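TRNA endonuclease VMS1 (Saccharomyces cerevisiae, PDB 5WHG) cleaves polypeptidyl-tRNAs downstream of ribosome-associated quality control, releasing incompletely made polypeptides for degradation. Local coordinates at residues L210-G215 and K340-T345; K252-Y257 and K293-G298; L195-W198 and E202-M205. All coordinates share one frame; numbering follows the deposited sequence.

Interaction 1. Residues L210-G215 and K340-T345; sequences LFMVGG and KSFPFT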
ATOM      1  N   LEU A 210      -4.531   2.780  -2.892  1.00 64.72           N
ATOM      2  CA  LEU A 210      -3.785   3.958  -3.336  1.00 65.39           C
ATOM      3  C   LEU A 210      -4.664   4.822  -4.237  1.00 69.45           C
ATOM      4  O   LEU A 210      -5.230   4.332  -5.218  1.00 68.56           O
ATOM      5  CB  LEU A 210      -2.506   3.564  -4.084  1.00 62.40           C
ATOM      6  CG  LEU A 210      -1.573   2.492  -3.492  1.00 63.52           C
ATOM      7  CD1 LEU A 210      -0.524   2.053  -4.527  1.00 60.55           C
ATOM      8  CD2 LEU A 210      -0.864   3.008  -2.295  1.00 56.62           C
ATOM      9  N   PHE A 211      -4.759   6.109  -3.903  1.00 69.35           N
ATOM     10  CA  PHE A 211      -5.616   7.070  -4.586  1.00 61.07           C
ATOM     11  C   PHE A 211      -4.874   8.391  -4.753  1.00 69.59           C
ATOM     12  O   PHE A 211      -4.328   8.926  -3.783  1.00 71.94           O
ATOM     13  CB  PHE A 211      -6.918   7.281  -3.797  1.00 64.50           C
ATOM     14  CG  PHE A 211      -7.816   6.062  -3.776  1.00 65.56           C
ATOM     15  CD1 PHE A 211      -8.477   5.650  -4.938  1.00 71.16           C
ATOM     16  CD2 PHE A 211      -7.995   5.324  -2.611  1.00 65.91           C
ATOM     17  CE1 PHE A 211      -9.300   4.530  -4.940  1.00 71.55           C
ATOM     18  CE2 PHE A 211      -8.828   4.199  -2.596  1.00 68.96           C
ATOM     19  CZ  PHE A 211      -9.480   3.795  -3.762  1.00 67.72           C
HETATM   20  N   MSE A 212      -4.840   8.901  -5.983  1.00 65.75           N
HETATM   21  CA  MSE A 212      -4.424  10.263  -6.245  1.00 63.61           C
HETATM   22  C   MSE A 212      -5.416  10.967  -7.158  1.00 70.67           C
HETATM   23  O   MSE A 212      -5.835  10.409  -8.162  1.00 76.22           O
HETATM   24  CB  MSE A 212      -3.056  10.305  -6.907  1.00 85.64           C
HETATM   25  CG  MSE A 212      -1.956   9.600  -6.183  1.00 97.35           C
HETATM   26 SE   MSE A 212      -0.392   9.523  -7.358  1.00103.43          SE
HETATM   27  CE  MSE A 212       0.677   8.233  -6.364  1.00106.36           C
ATOM     28  N   VAL A 213      -5.776  12.205  -6.830  1.00 81.75           N
ATOM     29  CA  VAL A 213      -6.666  13.008  -7.660  1.00 79.75           C
ATOM     30  C   VAL A 213      -6.061  14.393  -7.756  1.00 87.25           C
ATOM     31  O   VAL A 213      -5.389  14.861  -6.834  1.00 95.70           O
ATOM     32  CB  VAL A 213      -8.116  13.073  -7.101  1.00 76.86           C
ATOM     33  CG1 VAL A 213      -8.148  13.760  -5.768  1.00 81.41           C
ATOM     34  CG2 VAL A 213      -9.049  13.783  -8.049  1.00 70.94           C
ATOM     35  N   GLY A 214      -6.275  15.042  -8.891  1.00 96.04           N
ATOM     36  CA  GLY A 214      -5.840  16.415  -9.015  1.00 95.69           C
ATOM     37  C   GLY A 214      -5.882  16.908 -10.440  1.00 95.96           C
ATOM     38  O   GLY A 214      -5.479  16.195 -11.367  1.00 92.61           O
ATOM     39  N   GLY A 215      -6.355  18.137 -10.625  1.00 95.22           N
ATOM     40  CA  GLY A 215      -6.423  18.699 -11.962  1.00 90.88           C
ATOM     41  C   GLY A 215      -7.310  17.916 -12.903  1.00 99.74           C
ATOM     42  O   GLY A 215      -7.032  17.857 -14.103  1.00108.88           O
ATOM     43  N   LYS A 340      -4.492   8.054   5.022  1.00 84.67           N
ATOM     44  CA  LYS A 340      -3.234   8.732   5.285  1.00 75.77           C
ATOM     45  C   LYS A 340      -2.721   9.415   4.029  1.00 79.70           C
ATOM     46  O   LYS A 340      -2.886   8.914   2.912  1.00 82.20           O
ATOM     47  CB  LYS A 340      -2.176   7.751   5.785  1.00 71.65           C
ATOM     48  CG  LYS A 340      -2.589   6.969   7.012  1.00 76.31           C
ATOM     49  CD  LYS A 340      -1.581   5.884   7.264  1.00 82.22           C
ATOM     50  CE  LYS A 340      -2.002   5.016   8.411  1.00 81.64           C
ATOM     51  NZ  LYS A 340      -0.891   4.108   8.765  1.00 81.75           N
ATOM     52  N   SER A 341      -2.065  10.554   4.227  1.00 79.62           N
ATOM     53  CA  SER A 341      -1.302  11.160   3.151  1.00 82.10           C
ATOM     54  C   SER A 341      -0.156  10.257   2.707  1.00 77.95           C
ATOM     55  O   SER A 341       0.309   9.380   3.440  1.00 85.48           O
ATOM     56  CB  SER A 341      -0.729  12.498   3.593  1.00 67.46           C
ATOM     57  OG  SER A 341      -1.755  13.454   3.642  1.00 97.60           O
ATOM     58  N   PHE A 342       0.298  10.493   1.489  1.00 79.76           N
ATOM     59  CA  PHE A 342       1.594   9.987   1.062  1.00 87.23           C
ATOM     60  C   PHE A 342       2.695  10.812   1.725  1.00 90.49           C
ATOM     61  O   PHE A 342       2.693  12.041   1.609  1.00 92.09           O
ATOM     62  CB  PHE A 342       1.733  10.069  -0.458  1.00 80.57           C
ATOM     63  CG  PHE A 342       0.898   9.072  -1.216  1.00 75.14           C
ATOM     64  CD1 PHE A 342       1.406   7.820  -1.532  1.00 74.07           C
ATOM     65  CD2 PHE A 342      -0.375   9.400  -1.656  1.00 77.54           C
ATOM     66  CE1 PHE A 342       0.667   6.906  -2.269  1.00 66.34           C
ATOM     67  CE2 PHE A 342      -1.141   8.480  -2.391  1.00 72.07           C
ATOM     68  CZ  PHE A 342      -0.613   7.239  -2.701  1.00 72.09           C
ATOM     69  N   PRO A 343       3.650  10.188   2.414  1.00 91.06           N
ATOM     70  CA  PRO A 343       4.702  10.969   3.085  1.00 90.85           C
ATOM     71  C   PRO A 343       5.772  11.515   2.140  1.00 95.81           C
ATOM     72  O   PRO A 343       6.911  11.746   2.551  1.00106.74           O
ATOM     73  CB  PRO A 343       5.294   9.962   4.078  1.00 82.55           C
ATOM     74  CG  PRO A 343       5.075   8.650   3.427  1.00 85.91           C
ATOM     75  CD  PRO A 343       3.739   8.751   2.735  1.00 83.79           C
ATOM     76  N   PHE A 344       5.424  11.742   0.881  1.00 93.78           N
ATOM     77  CA  PHE A 344       6.365  12.297  -0.082  1.00 91.91           C
ATOM     78  C   PHE A 344       5.564  12.865  -1.235  1.00 99.74           C
ATOM     79  O   PHE A 344       4.459  12.400  -1.517  1.00101.19           O
ATOM     80  CB  PHE A 344       7.338  11.234  -0.588  1.00 83.30           C
ATOM     81  CG  PHE A 344       6.686   9.922  -0.808  1.00 91.94           C
ATOM     82  CD1 PHE A 344       5.941   9.694  -1.955  1.00 87.44           C
ATOM     83  CD2 PHE A 344       6.766   8.929   0.156  1.00 90.74           C
ATOM     84  CE1 PHE A 344       5.302   8.487  -2.148  1.00 91.80           C
ATOM     85  CE2 PHE A 344       6.137   7.719  -0.027  1.00 94.28           C
ATOM     86  CZ  PHE A 344       5.399   7.493  -1.184  1.00 99.83           C
ATOM     87  N   THR A 345       6.123  13.871  -1.905  1.00112.80           N
ATOM     88  CA  THR A 345       5.414  14.436  -3.045  1.00107.13           C
ATOM     89  C   THR A 345       5.273  13.401  -4.153  1.00 94.31           C
ATOM     90  O   THR A 345       6.067  12.461  -4.271  1.00 85.25           O
ATOM     91  CB  THR A 345       6.122  15.670  -3.585  1.00106.50           C
ATOM     92  OG1 THR A 345       7.404  15.283  -4.087  1.00119.01           O
ATOM     93  CG2 THR A 345       6.281  16.698  -2.486  1.00103.60           C
TER

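Interaction 2. Residues K252-Y257 and K293-G298; sequences KTFHRY and KTDIQG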
ATOM      1  N   LYS A 252      -7.831   1.731 -11.614  1.00 89.13           N
ATOM      2  CA  LYS A 252      -8.650   2.550 -12.494  1.00 85.47           C
ATOM      3  C   LYS A 252      -7.984   3.908 -12.652  1.00 80.29           C
ATOM      4  O   LYS A 252      -7.347   4.394 -11.713  1.00 81.85           O
ATOM      5  CB  LYS A 252     -10.075   2.714 -11.939  1.00 92.52           C
ATOM      6  CG  LYS A 252     -11.183   2.637 -12.993  1.00106.46           C
ATOM      7  CD  LYS A 252     -11.661   1.192 -13.173  1.00123.54           C
ATOM      8  CE  LYS A 252     -12.588   1.040 -14.384  1.00137.70           C
ATOM      9  NZ  LYS A 252     -13.066  -0.366 -14.579  1.00142.43           N
ATOM     10  N   THR A 253      -8.086   4.493 -13.852  1.00 81.01           N
ATOM     11  CA  THR A 253      -7.725   5.893 -14.085  1.00 87.63           C
ATOM     12  C   THR A 253      -8.686   6.489 -15.099  1.00102.65           C
ATOM     13  O   THR A 253      -8.882   5.914 -16.174  1.00118.92           O
ATOM     14  CB  THR A 253      -6.287   6.078 -14.610  1.00 86.52           C
ATOM     15  OG1 THR A 253      -6.178   5.521 -15.918  1.00 87.18           O
ATOM     16  CG2 THR A 253      -5.289   5.383 -13.743  1.00100.64           C
ATOM     17  N   PHE A 254      -9.255   7.650 -14.773  1.00 99.55           N
ATOM     18  CA  PHE A 254     -10.024   8.440 -15.729  1.00 97.48           C
ATOM     19  C   PHE A 254      -9.754   9.927 -15.512  1.00 92.36           C
ATOM     20  O   PHE A 254      -9.060  10.324 -14.571  1.00 86.58           O
ATOM     21  CB  PHE A 254     -11.515   8.136 -15.620  1.00 91.63           C
ATOM     22  CG  PHE A 254     -12.008   8.016 -14.218  1.00 90.65           C
ATOM     23  CD1 PHE A 254     -12.216   9.139 -13.439  1.00 93.40           C
ATOM     24  CD2 PHE A 254     -12.297   6.770 -13.681  1.00 95.90           C
ATOM     25  CE1 PHE A 254     -12.691   9.009 -12.135  1.00 94.51           C
ATOM     26  CE2 PHE A 254     -12.774   6.635 -12.378  1.00 81.82           C
ATOM     27  CZ  PHE A 254     -12.970   7.753 -11.611  1.00 83.49           C
ATOM     28  N   HIS A 255     -10.308  10.755 -16.404  1.00 94.09           N
ATOM     29  CA  HIS A 255     -10.157  12.205 -16.333  1.00 91.95           C
ATOM     30  C   HIS A 255     -11.457  12.906 -16.703  1.00 93.76           C
ATOM     31  O   HIS A 255     -12.191  12.461 -17.587  1.00 98.86           O
ATOM     32  CB  HIS A 255      -9.042  12.708 -17.269  1.00106.72           C
ATOM     33  CG  HIS A 255      -9.180  14.152 -17.671  1.00112.72           C
ATOM     34  ND1 HIS A 255      -8.739  15.196 -16.885  1.00113.59           N
ATOM     35  CD2 HIS A 255      -9.705  14.720 -18.782  1.00110.71           C
ATOM     36  CE1 HIS A 255      -8.985  16.342 -17.495  1.00114.80           C
ATOM     37  NE2 HIS A 255      -9.576  16.081 -18.646  1.00118.11           N
ATOM     38  N   ARG A 256     -11.715  14.036 -16.041  1.00 96.01           N
ATOM     39  CA  ARG A 256     -12.771  14.964 -16.442  1.00 97.28           C
ATOM     40  C   ARG A 256     -12.288  16.395 -16.298  1.00106.34           C
ATOM     41  O   ARG A 256     -11.804  16.780 -15.229  1.00109.22           O
ATOM     42  CB  ARG A 256     -14.035  14.809 -15.593  1.00 94.24           C
ATOM     43  CG  ARG A 256     -15.026  13.792 -16.090  1.00 94.23           C
ATOM     44  CD  ARG A 256     -16.368  14.032 -15.428  1.00 96.93           C
ATOM     45  NE  ARG A 256     -17.151  12.811 -15.351  1.00101.74           N
ATOM     46  CZ  ARG A 256     -17.746  12.240 -16.389  1.00101.20           C
ATOM     47  NH1 ARG A 256     -17.642  12.779 -17.597  1.00104.62           N
ATOM     48  NH2 ARG A 256     -18.432  11.118 -16.216  1.00 97.97           N
ATOM     49  N   TYR A 257     -12.452  17.183 -17.358  1.00117.28           N
ATOM     50  CA  TYR A 257     -12.393  18.628 -17.220  1.00121.04           C
ATOM     51  C   TYR A 257     -13.491  19.089 -16.254  1.00138.14           C
ATOM     52  O   TYR A 257     -14.468  18.376 -15.995  1.00137.73           O
ATOM     53  CB  TYR A 257     -12.542  19.301 -18.591  1.00113.95           C
ATOM     54  CG  TYR A 257     -11.661  18.726 -19.709  1.00112.62           C
ATOM     55  CD1 TYR A 257     -10.357  19.173 -19.917  1.00113.55           C
ATOM     56  CD2 TYR A 257     -12.146  17.756 -20.566  1.00113.17           C
ATOM     57  CE1 TYR A 257      -9.556  18.654 -20.949  1.00114.96           C
ATOM     58  CE2 TYR A 257     -11.363  17.229 -21.591  1.00117.58           C
ATOM     59  CZ  TYR A 257     -10.067  17.675 -21.781  1.00120.51           C
ATOM     60  OH  TYR A 257      -9.305  17.133 -22.808  1.00106.67           O
ATOM     61  N   LYS A 293     -16.532  13.745  -8.797  1.00 91.87           N
ATOM     62  CA  LYS A 293     -16.916  13.209  -7.497  1.00 89.84           C
ATOM     63  C   LYS A 293     -17.769  11.946  -7.613  1.00 88.49           C
ATOM     64  O   LYS A 293     -17.548  10.979  -6.877  1.00 82.05           O
ATOM     65  CB  LYS A 293     -17.657  14.286  -6.709  1.00 97.17           C
ATOM     66  CG  LYS A 293     -17.996  13.879  -5.292  1.00110.76           C
ATOM     67  CD  LYS A 293     -19.020  14.823  -4.695  1.00122.73           C
ATOM     68  CE  LYS A 293     -19.308  14.492  -3.244  1.00127.03           C
ATOM     69  NZ  LYS A 293     -20.121  15.576  -2.625  1.00138.29           N
ATOM     70  N   THR A 294     -18.763  11.934  -8.510  1.00 89.51           N
ATOM     71  CA  THR A 294     -19.600  10.743  -8.619  1.00 85.98           C
ATOM     72  C   THR A 294     -18.818   9.588  -9.240  1.00 87.53           C
ATOM     73  O   THR A 294     -18.900   8.451  -8.749  1.00 90.93           O
ATOM     74  CB  THR A 294     -20.891  11.034  -9.410  1.00 84.95           C
ATOM     75  OG1 THR A 294     -20.567  11.482 -10.723  1.00111.38           O
ATOM     76  CG2 THR A 294     -21.694  12.116  -8.744  1.00 79.09           C
ATOM     77  N   ASP A 295     -18.045   9.861 -10.303  1.00 77.70           N
ATOM     78  CA  ASP A 295     -17.130   8.858 -10.859  1.00 85.73           C
ATOM     79  C   ASP A 295     -16.285   8.193  -9.774  1.00 88.77           C
ATOM     80  O   ASP A 295     -16.138   6.966  -9.752  1.00 88.46           O
ATOM     81  CB  ASP A 295     -16.205   9.488 -11.905  1.00 89.61           C
ATOM     82  CG  ASP A 295     -16.935   9.858 -13.185  1.00105.99           C
ATOM     83  OD1 ASP A 295     -17.756   9.049 -13.666  1.00112.56           O
ATOM     84  OD2 ASP A 295     -16.691  10.963 -13.712  1.00106.59           O
ATOM     85  N   ILE A 296     -15.704   8.988  -8.872  1.00 82.80           N
ATOM     86  CA  ILE A 296     -14.805   8.402  -7.883  1.00 80.28           C
ATOM     87  C   ILE A 296     -15.599   7.683  -6.811  1.00 82.96           C
ATOM     88  O   ILE A 296     -15.232   6.584  -6.375  1.00 83.59           O
ATOM     89  CB  ILE A 296     -13.880   9.475  -7.279  1.00 82.34           C
ATOM     90  CG1 ILE A 296     -12.791   9.870  -8.279  1.00 84.24           C
ATOM     91  CG2 ILE A 296     -13.261   8.979  -5.966  1.00 73.34           C
ATOM     92  CD1 ILE A 296     -12.141  11.219  -7.987  1.00 90.56           C
ATOM     93  N   GLN A 297     -16.713   8.274  -6.380  1.00 78.90           N
ATOM     94  CA  GLN A 297     -17.566   7.558  -5.451  1.00 77.59           C
ATOM     95  C   GLN A 297     -18.050   6.242  -6.044  1.00 79.66           C
ATOM     96  O   GLN A 297     -18.306   5.290  -5.301  1.00 87.66           O
ATOM     97  CB  GLN A 297     -18.717   8.453  -5.028  1.00 83.30           C
ATOM     98  CG  GLN A 297     -18.190   9.550  -4.153  1.00 94.66           C
ATOM     99  CD  GLN A 297     -19.251  10.443  -3.578  1.00107.42           C
ATOM    100  OE1 GLN A 297     -18.989  11.145  -2.609  1.00113.54           O
ATOM    101  NE2 GLN A 297     -20.444  10.456  -4.185  1.00109.55           N
ATOM    102  N   GLY A 298     -18.144   6.156  -7.371  1.00 77.59           N
ATOM    103  CA  GLY A 298     -18.450   4.879  -7.997  1.00 78.98           C
ATOM    104  C   GLY A 298     -17.343   3.852  -7.841  1.00 81.98           C
ATOM    105  O   GLY A 298     -17.613   2.672  -7.591  1.00 91.01           O
TER

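Interaction 3. Residues L195-W198 and E202-M205; sequences LTFW and ENPM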
ATOM      1  N   LEU A 195       7.114  -5.659  11.662  1.00 90.34           N
ATOM      2  CA  LEU A 195       7.890  -6.220  10.561  1.00 90.87           C
ATOM      3  C   LEU A 195       7.833  -7.742  10.539  1.00 98.75           C
ATOM      4  O   LEU A 195       7.719  -8.348   9.468  1.00 99.99           O
ATOM      5  CB  LEU A 195       9.339  -5.750  10.645  1.00 89.68           C
ATOM      6  CG  LEU A 195       9.557  -4.301  10.204  1.00 93.63           C
ATOM      7  CD1 LEU A 195      10.963  -3.863  10.527  1.00 96.80           C
ATOM      8  CD2 LEU A 195       9.298  -4.116   8.725  1.00 96.55           C
ATOM      9  N   THR A 196       7.908  -8.389  11.702  1.00108.33           N
ATOM     10  CA  THR A 196       7.895  -9.846  11.670  1.00114.85           C
ATOM     11  C   THR A 196       6.519 -10.373  11.285  1.00104.60           C
ATOM     12  O   THR A 196       6.421 -11.371  10.561  1.00108.97           O
ATOM     13  CB  THR A 196       8.373 -10.426  13.008  1.00122.96           C
ATOM     14  OG1 THR A 196       8.255 -11.854  12.987  1.00123.53           O
ATOM     15  CG2 THR A 196       7.574  -9.879  14.158  1.00126.74           C
ATOM     16  N   PHE A 197       5.451  -9.694  11.706  1.00 98.75           N
ATOM     17  CA  PHE A 197       4.108 -10.109  11.310  1.00104.70           C
ATOM     18  C   PHE A 197       3.871  -9.903   9.814  1.00107.50           C
ATOM     19  O   PHE A 197       3.173 -10.699   9.174  1.00106.19           O
ATOM     20  CB  PHE A 197       3.066  -9.342  12.122  1.00112.46           C
ATOM     21  CG  PHE A 197       1.658  -9.543  11.635  1.00118.67           C
ATOM     22  CD1 PHE A 197       0.946 -10.685  11.982  1.00121.29           C
ATOM     23  CD2 PHE A 197       1.054  -8.601  10.812  1.00115.20           C
ATOM     24  CE1 PHE A 197      -0.340 -10.877  11.524  1.00117.58           C
ATOM     25  CE2 PHE A 197      -0.233  -8.781  10.353  1.00108.45           C
ATOM     26  CZ  PHE A 197      -0.929  -9.921  10.702  1.00110.68           C
ATOM     27  N   TRP A 198       4.415  -8.818   9.252  1.00106.22           N
ATOM     28  CA  TRP A 198       4.352  -8.603   7.811  1.00105.52           C
ATOM     29  C   TRP A 198       5.052  -9.720   7.048  1.00116.71           C
ATOM     30  O   TRP A 198       4.594 -10.132   5.975  1.00125.71           O
ATOM     31  CB  TRP A 198       4.973  -7.247   7.465  1.00 99.78           C
ATOM     32  CG  TRP A 198       4.119  -6.151   7.939  1.00 96.22           C
ATOM     33  CD1 TRP A 198       2.819  -6.261   8.319  1.00 95.49           C
ATOM     34  CD2 TRP A 198       4.474  -4.773   8.105  1.00 85.46           C
ATOM     35  NE1 TRP A 198       2.334  -5.038   8.707  1.00 91.61           N
ATOM     36  CE2 TRP A 198       3.328  -4.105   8.591  1.00 81.92           C
ATOM     37  CE3 TRP A 198       5.640  -4.039   7.897  1.00 83.55           C
ATOM     38  CZ2 TRP A 198       3.318  -2.740   8.875  1.00 73.82           C
ATOM     39  CZ3 TRP A 198       5.628  -2.678   8.174  1.00 82.04           C
ATOM     40  CH2 TRP A 198       4.477  -2.046   8.663  1.00 80.89           C
ATOM     41  N   GLU A 202       1.226 -16.094   7.009  1.00174.92           N
ATOM     42  CA  GLU A 202      -0.085 -15.969   7.643  1.00173.29           C
ATOM     43  C   GLU A 202      -0.804 -14.673   7.284  1.00161.14           C
ATOM     44  O   GLU A 202      -1.880 -14.397   7.845  1.00159.82           O
ATOM     45  CB  GLU A 202       0.050 -16.084   9.164  1.00181.93           C
ATOM     46  CG  GLU A 202       0.481 -14.798   9.873  1.00185.74           C
ATOM     47  CD  GLU A 202       0.319 -14.879  11.387  1.00191.33           C
ATOM     48  OE1 GLU A 202       0.392 -16.001  11.938  1.00195.93           O
ATOM     49  OE2 GLU A 202       0.112 -13.824  12.027  1.00188.78           O
ATOM     50  N   ASN A 203      -0.299 -13.838   6.383  1.00151.81           N
ATOM     51  CA  ASN A 203      -1.023 -12.650   5.936  1.00144.81           C
ATOM     52  C   ASN A 203      -1.014 -12.580   4.412  1.00139.45           C
ATOM     53  O   ASN A 203      -0.489 -11.635   3.812  1.00140.35           O
ATOM     54  CB  ASN A 203      -0.439 -11.386   6.560  1.00145.28           C
ATOM     55  CG  ASN A 203      -1.498 -10.335   6.797  1.00152.94           C
ATOM     56  OD1 ASN A 203      -2.689 -10.657   6.907  1.00150.96           O
ATOM     57  ND2 ASN A 203      -1.084  -9.070   6.862  1.00156.29           N
ATOM     58  N   PRO A 204      -1.622 -13.565   3.749  1.00131.20           N
ATOM     59  CA  PRO A 204      -1.546 -13.610   2.285  1.00122.81           C
ATOM     60  C   PRO A 204      -2.505 -12.659   1.598  1.00113.13           C
ATOM     61  O   PRO A 204      -2.346 -12.415   0.395  1.00122.66           O
ATOM     62  CB  PRO A 204      -1.893 -15.076   1.958  1.00125.17           C
ATOM     63  CG  PRO A 204      -2.377 -15.701   3.281  1.00124.00           C
ATOM     64  CD  PRO A 204      -2.535 -14.594   4.273  1.00125.87           C
HETATM   65  N   MSE A 205      -3.496 -12.133   2.304  1.00101.95           N
HETATM   66  CA  MSE A 205      -4.460 -11.231   1.690  1.00 94.91           C
HETATM   67  C   MSE A 205      -4.244  -9.806   2.176  1.00 82.03           C
HETATM   68  O   MSE A 205      -5.151  -8.965   2.115  1.00 89.03           O
HETATM   69  CB  MSE A 205      -5.890 -11.677   1.991  1.00104.35           C
HETATM   70  CG  MSE A 205      -6.105 -13.164   1.841  1.00120.99           C
HETATM   71 SE   MSE A 205      -7.976 -13.559   1.528  1.00142.68          SE
HETATM   72  CE  MSE A 205      -8.775 -12.830   3.166  1.00141.18           C
TER

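Interaction 1. Residues L210-G215 and K340-T345
Phe342 directs its ring from an irregular segment onto strand 207-214, where Leu210, Phe211 and Met212 meet it. The Met212 (selenomethionine) methyl CE lies over one face, 4.0 Å from Phe342 CZ, while its CG is 4.0 Å from Phe342 CE2; the chain is extended beyond CG, and the two side chains cross at about a right angle. Leu210 approaches obliquely, its CD2 branch 4.2 Å from Phe342 CE1. Backbone supplies the third partner: Phe211 O sits in the ring plane at the edge, 3.5 Å from Phe342 CE2, a polar atom facing the positive rim of the aromatic. The first side-chain bond of Phe342 points toward the strand, and chi1 -72° sets CG opposite the carbonyl carbon; Phe342 CB lies over one face of the Phe344 ring, toward its rim. Were the ring cut back to an alanine here, the methyl of Met212 and CD2 of Leu210 would probably lose their common partner, opening a gap beside the strand. Outward, Ala357 of helix 351-362 touches both Phe342 and Met212, and Arg316 of strand 313-316 flanks Phe342, placing the contact between the mixed sheet of the VLRF1 domain and that helix.

Interaction 2. Residues K252-Y257 and K293-G298
Phe254 and Arg256 reach from residues 252-257 to the same side chain, Asp295 of helix 292-302, one by carbon contact and the other by charge. The compact part is the phenyl ring. Its CE1 is 3.6 Å from Asp295 CB, approached obliquely, whereas CG1 of Ile296 lies near the ring plane at the edge, 4.0 Å from Phe254 CZ. Phe254 holds CG between the backbone N and the carbonyl carbon (chi1 42°), and the ring projects to the helix. Leu292 and Val299 also touch it, and Phe218 of the adjacent strand stacks on it, so the apolar side of the contact is shared by sheet and helix.

The other side is more open: Arg256 is exposed, and its guanidinium forms a salt bridge with the Asp295 carboxylate. Arg256 NE donates to Asp295 OD2, though the modelled 2.5 Å is doubtfully short at this resolution; it meets that oxygen nearly along its C-O axis, but the bond is bent and the oxygen is tilted 26° from the guanidinium plane. Arg256 NH2 adds two weak bonds, to Asp295 OD2 at 3.1 Å and to Asp295 OD1 at 3.4 Å. The planes of the two flat groups lie 23° apart, and OD2 is approached by both NE and NH2 of Arg256.

Helix 292-302 covers one face of the mixed sheet within a beta-alpha-beta crossover, from strand 247-255 to the parallel strand 313-316 across two intervening strands.

Interaction 3. Residues L195-W198 and E202-M205
Glu202 and Asn203 approach the phenyl ring of Phe197 from different flanks, just beyond the end of helix 191-198. The carboxylate of Glu202 comes to the ring edge near its plane, with OE2 modelled 3.0 Å from Phe197 CE1 and 3.2 Å from Phe197 CD1, a closeness that is uncertain at this resolution; its own plane stands steeply to the ring, 78° apart. Asn203 arrives obliquely at the other flank, ND2 being 3.6 Å from Phe197 CE2 and 3.9 Å from Phe197 CZ, with the amide inclined to the ring.

Conformation brings these groups together. In Phe197, CG stands opposite the backbone N (chi1 171°), which carries the ring off the side of the helix, beside Glu202 and Asn203. Glu202 has CG between its backbone N and carbonyl carbon (chi1 82°), then runs extended to its carboxylate, which reaches the edge of the Phe197 ring. Beside them, Ser200 OG is hydrogen-bonded to Phe197 O at the helix end, and Trp198 turns away to pack with Phe25 and Phe183. Further along, Met205 touches Val48 of the zinc finger and helix 66-76.

No hydrogen bond or salt bridge joins the two segments. The edge-on orientation of an acidic oxygen to ring C-H groups is consistent with a modest electrostatic attraction, probably weakened by water because Phe197 and Glu202 are both exposed.

Overall arrangement
Interactions 1 and 2 meet within the VLRF1 domain: their centres are 15 Å apart, both reach the mixed sheet, and Val213 CG2 packs 4.0 Å from Ile296 CD1. Interaction 2 is nested along the chain inside the loop closed by interaction 1. Interaction 3 precedes both in sequence and lies across the centre of the chain, its centre 25 Å from that of interaction 1 and 32 Å from that of interaction 2. The Glu202 side chain lies about 13 Å from the zinc ion. Gln267, the inferred active-site residue, falls in the unmodelled stretch 259-289, which links the two segments of interaction 2.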